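Side-chain contact in magnesium and cobalt efflux protein CorC (Pseudomonas aeruginosa, PDB 3LLB), which probably plays a part in the transport of magnesium and cobalt ions, this chain being its transporter-associated domain: residues A[20-25]-A[61-66]. Sequence-based numbering, arbitrary orientation.
Sequences DAFNDF and FRFRVL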
ATOM      1  N   ASP A  20       0.045   9.876  -5.621  1.00 10.81           N
ATOM      2  CA  ASP A  20      -0.964  10.918  -5.974  1.00 12.17           C
ATOM      3  C   ASP A  20      -2.360  10.309  -6.203  1.00 10.58           C
ATOM      4  O   ASP A  20      -3.391  10.806  -5.688  1.00  9.21           O
ATOM      5  CB  ASP A  20      -0.520  11.729  -7.212  1.00 14.24           C
ATOM      6  CG  ASP A  20      -0.018  10.817  -8.391  1.00 20.29           C
ATOM      7  OD1 ASP A  20      -0.854  10.146  -9.080  1.00 26.90           O
ATOM      8  OD2 ASP A  20       1.215  10.784  -8.658  1.00 29.85           O
ATOM      9  N   ALA A  21      -2.372   9.205  -6.945  1.00  8.80           N
ATOM     10  CA  ALA A  21      -3.580   8.384  -7.182  1.00  7.97           C
ATOM     11  C   ALA A  21      -4.125   7.807  -5.913  1.00  7.55           C
ATOM     12  O   ALA A  21      -5.325   7.880  -5.714  1.00  7.44           O
ATOM     13  CB  ALA A  21      -3.273   7.315  -8.137  1.00  7.35           C
ATOM     14  N   PHE A  22      -3.259   7.225  -5.064  1.00  7.55           N
ATOM     15  CA  PHE A  22      -3.708   6.673  -3.797  1.00  6.89           C
ATOM     16  C   PHE A  22      -4.397   7.735  -2.891  1.00  7.29           C
ATOM     17  O   PHE A  22      -5.463   7.479  -2.346  1.00  7.39           O
ATOM     18  CB  PHE A  22      -2.540   6.020  -3.100  1.00  7.97           C
ATOM     19  CG  PHE A  22      -2.879   5.343  -1.805  1.00  6.47           C
ATOM     20  CD1 PHE A  22      -3.071   3.983  -1.755  1.00  6.28           C
ATOM     21  CD2 PHE A  22      -2.954   6.072  -0.633  1.00  6.87           C
ATOM     22  CE1 PHE A  22      -3.399   3.360  -0.556  1.00  8.03           C
ATOM     23  CE2 PHE A  22      -3.307   5.446   0.547  1.00  8.89           C
ATOM     24  CZ  PHE A  22      -3.481   4.059   0.564  1.00  7.67           C
ATOM     25  N   ASN A  23      -3.762   8.892  -2.704  1.00  7.94           N
ATOM     26  CA  ASN A  23      -4.325   9.977  -1.895  1.00  8.09           C
ATOM     27  C   ASN A  23      -5.698  10.410  -2.433  1.00  7.83           C
ATOM     28  O   ASN A  23      -6.591  10.743  -1.687  1.00  7.95           O
ATOM     29  CB  ASN A  23      -3.410  11.185  -1.860  1.00  7.18           C
ATOM     30  CG  ASN A  23      -2.160  10.961  -1.089  1.00  6.64           C
ATOM     31  OD1 ASN A  23      -2.074  10.055  -0.275  1.00  7.69           O
ATOM     32  ND2 ASN A  23      -1.151  11.801  -1.348  1.00  8.32           N
ATOM     33  N   ASP A  24      -5.835  10.423  -3.745  1.00  8.12           N
ATOM     34  CA  ASP A  24      -7.129  10.740  -4.381  1.00  8.67           C
ATOM     35  C   ASP A  24      -8.242   9.746  -4.116  1.00  8.37           C
ATOM     36  O   ASP A  24      -9.413  10.150  -3.895  1.00  9.32           O
ATOM     37  CB  ASP A  24      -6.937  10.987  -5.881  1.00  8.45           C
ATOM     38  CG  ASP A  24      -6.316  12.378  -6.190  1.00 13.83           C
ATOM     39  OD1 ASP A  24      -6.169  13.253  -5.292  1.00 19.71           O
ATOM     40  OD2 ASP A  24      -5.963  12.594  -7.365  1.00 20.61           O
ATOM     41  N   PHE A  25      -7.901   8.476  -4.086  1.00  8.99           N
ATOM     42  CA  PHE A  25      -8.838   7.433  -3.780  1.00  8.40           C
ATOM     43  C   PHE A  25      -9.194   7.445  -2.323  1.00  7.93           C
ATOM     44  O   PHE A  25     -10.363   7.306  -1.982  1.00  7.22           O
ATOM     45  CB  PHE A  25      -8.255   6.038  -4.053  1.00  8.55           C
ATOM     46  CG  PHE A  25      -8.112   5.636  -5.514  1.00 10.70           C
ATOM     47  CD1 PHE A  25      -9.194   5.494  -6.358  1.00 15.13           C
ATOM     48  CD2 PHE A  25      -6.842   5.216  -5.977  1.00 11.83           C
ATOM     49  CE1 PHE A  25      -9.016   5.025  -7.695  1.00 14.57           C
ATOM     50  CE2 PHE A  25      -6.647   4.780  -7.288  1.00 12.53           C
ATOM     51  CZ  PHE A  25      -7.727   4.692  -8.153  1.00 14.41           C
ATOM     52  N   PHE A  61      -4.276   4.170   7.922  1.00 10.34           N
ATOM     53  CA  PHE A  61      -4.437   2.872   7.288  1.00  9.94           C
ATOM     54  C   PHE A  61      -3.481   1.831   7.759  1.00  9.13           C
ATOM     55  O   PHE A  61      -2.364   2.141   8.147  1.00  8.88           O
ATOM     56  CB  PHE A  61      -4.287   3.008   5.786  1.00 11.17           C
ATOM     57  CG  PHE A  61      -5.318   3.889   5.150  1.00 12.40           C
ATOM     58  CD1 PHE A  61      -6.548   3.397   4.828  1.00 13.29           C
ATOM     59  CD2 PHE A  61      -5.056   5.227   4.924  1.00 14.21           C
ATOM     60  CE1 PHE A  61      -7.507   4.212   4.273  1.00 15.56           C
ATOM     61  CE2 PHE A  61      -6.037   6.049   4.362  1.00 15.01           C
ATOM     62  CZ  PHE A  61      -7.240   5.531   4.046  1.00 14.24           C
ATOM     63  N   ARG A  62      -3.963   0.589   7.724  1.00  9.75           N
ATOM     64  CA  ARG A  62      -3.167  -0.601   7.838  1.00  9.16           C
ATOM     65  C   ARG A  62      -2.914  -1.205   6.430  1.00  9.24           C
ATOM     66  O   ARG A  62      -3.831  -1.332   5.587  1.00  9.01           O
ATOM     67  CB  ARG A  62      -3.831  -1.609   8.789  1.00 10.58           C
ATOM     68  CG  ARG A  62      -3.070  -2.949   8.861  1.00 15.30           C
ATOM     69  CD  ARG A  62      -3.642  -4.040   9.822  1.00 20.89           C
ATOM     70  NE  ARG A  62      -3.779  -3.570  11.195  1.00 27.20           N
ATOM     71  CZ  ARG A  62      -4.901  -3.077  11.733  1.00 31.77           C
ATOM     72  NH1 ARG A  62      -6.039  -3.001  11.021  1.00 34.96           N
ATOM     73  NH2 ARG A  62      -4.896  -2.650  12.996  1.00 31.78           N
ATOM     74  N   PHE A  63      -1.642  -1.547   6.176  1.00  7.62           N
ATOM     75  CA  PHE A  63      -1.201  -2.155   4.939  1.00  8.33           C
ATOM     76  C   PHE A  63      -0.651  -3.547   5.229  1.00  7.44           C
ATOM     77  O   PHE A  63       0.368  -3.674   5.873  1.00  8.17           O
ATOM     78  CB  PHE A  63      -0.067  -1.335   4.328  1.00  8.55           C
ATOM     79  CG  PHE A  63      -0.467   0.071   3.843  1.00  8.35           C
ATOM     80  CD1 PHE A  63      -0.572   0.341   2.503  1.00 11.49           C
ATOM     81  CD2 PHE A  63      -0.621   1.146   4.743  1.00 10.19           C
ATOM     82  CE1 PHE A  63      -0.901   1.623   2.049  1.00 10.87           C
ATOM     83  CE2 PHE A  63      -0.910   2.389   4.281  1.00  9.91           C
ATOM     84  CZ  PHE A  63      -1.048   2.616   2.918  1.00 11.37           C
ATOM     85  N   ARG A  64      -1.331  -4.563   4.708  1.00  6.28           N
ATOM     86  CA  ARG A  64      -0.927  -5.967   4.878  1.00  7.06           C
ATOM     87  C   ARG A  64      -0.453  -6.491   3.529  1.00  6.42           C
ATOM     88  O   ARG A  64      -1.163  -6.324   2.484  1.00  8.63           O
ATOM     89  CB  ARG A  64      -2.097  -6.777   5.411  1.00  6.25           C
ATOM     90  CG  ARG A  64      -1.887  -8.274   5.423  1.00 10.59           C
ATOM     91  CD  ARG A  64      -3.141  -9.014   5.806  1.00 15.68           C
ATOM     92  NE  ARG A  64      -3.065 -10.373   5.264  1.00 20.94           N
ATOM     93  CZ  ARG A  64      -4.067 -11.049   4.688  1.00 23.05           C
ATOM     94  NH1 ARG A  64      -5.293 -10.516   4.551  1.00 23.38           N
ATOM     95  NH2 ARG A  64      -3.846 -12.289   4.250  1.00 25.75           N
ATOM     96  N   VAL A  65       0.743  -7.075   3.485  1.00  5.92           N
ATOM     97  CA  VAL A  65       1.280  -7.626   2.253  1.00  6.37           C
ATOM     98  C   VAL A  65       0.512  -8.883   1.840  1.00  5.09           C
ATOM     99  O   VAL A  65       0.504  -9.889   2.560  1.00  8.01           O
ATOM    100  CB  VAL A  65       2.837  -7.901   2.331  1.00  5.67           C
ATOM    101  CG1 VAL A  65       3.329  -8.414   1.010  1.00  6.04           C
ATOM    102  CG2 VAL A  65       3.546  -6.626   2.742  1.00  7.04           C
ATOM    103  N   LEU A  66      -0.168  -8.826   0.707  1.00  5.62           N
ATOM    104  CA  LEU A  66      -0.823 -10.033   0.135  1.00  5.40           C
ATOM    105  C   LEU A  66       0.041 -10.790  -0.830  1.00  5.49           C
ATOM    106  O   LEU A  66      -0.050 -12.012  -0.930  1.00  6.35           O
ATOM    107  CB  LEU A  66      -2.119  -9.637  -0.545  1.00  5.92           C
ATOM    108  CG  LEU A  66      -3.259  -9.069   0.274  1.00  6.97           C
ATOM    109  CD1 LEU A  66      -4.313  -8.608  -0.689  1.00  9.99           C
ATOM    110  CD2 LEU A  66      -3.783 -10.098   1.264  1.00  9.59           C
TER
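Phe22 on helix 19-26 and Phe63 on strand 61-68 extend head-on across the interface between helix and strand and meet at the far ends of their rings. The closest approach joins CZ of Phe22 to CZ of Phe63, at 3.7 Å. A second touch runs from Phe22 CZ to Phe63 CE1 at 3.8 Å, and Phe22 CE1 lies 4.0 Å from Phe63 CE1, so the meeting is made by the outer carbons of both rings. Their planes tilt by only 25°, yet the rings are displaced laterally, with centroids 5.8 Å from one another, and little of one lies over the other. The pair is therefore neither a full offset stack nor a T-shaped one. On the helix, CG of Phe22 stands opposite the backbone N (chi1 -177°), which carries the ring outward from the helix and into the protein core. In Phe63, CG is anti to the carbonyl carbon (chi1 -67°), a setting that accompanies the ring's reach from the strand to meet Phe22. Val38 of helix 38-46 and Leu78 of strand 73-80 touch both Phe22 and Phe63, while Phe26 meets the Phe22 ring at a steep angle and Val42 and Val56 pack on Phe63. Phe22 and Phe63 are both buried, and their contact lies close to the centre of the transporter-associated domain, packing helix 19-26 against the antiparallel sheet through strand 61-68. With carbon alone meeting carbon and little ring overlap, cohesion here probably comes from hydrophobic burial and dispersion, shared with the surrounding apolar side chains, more than from stacking.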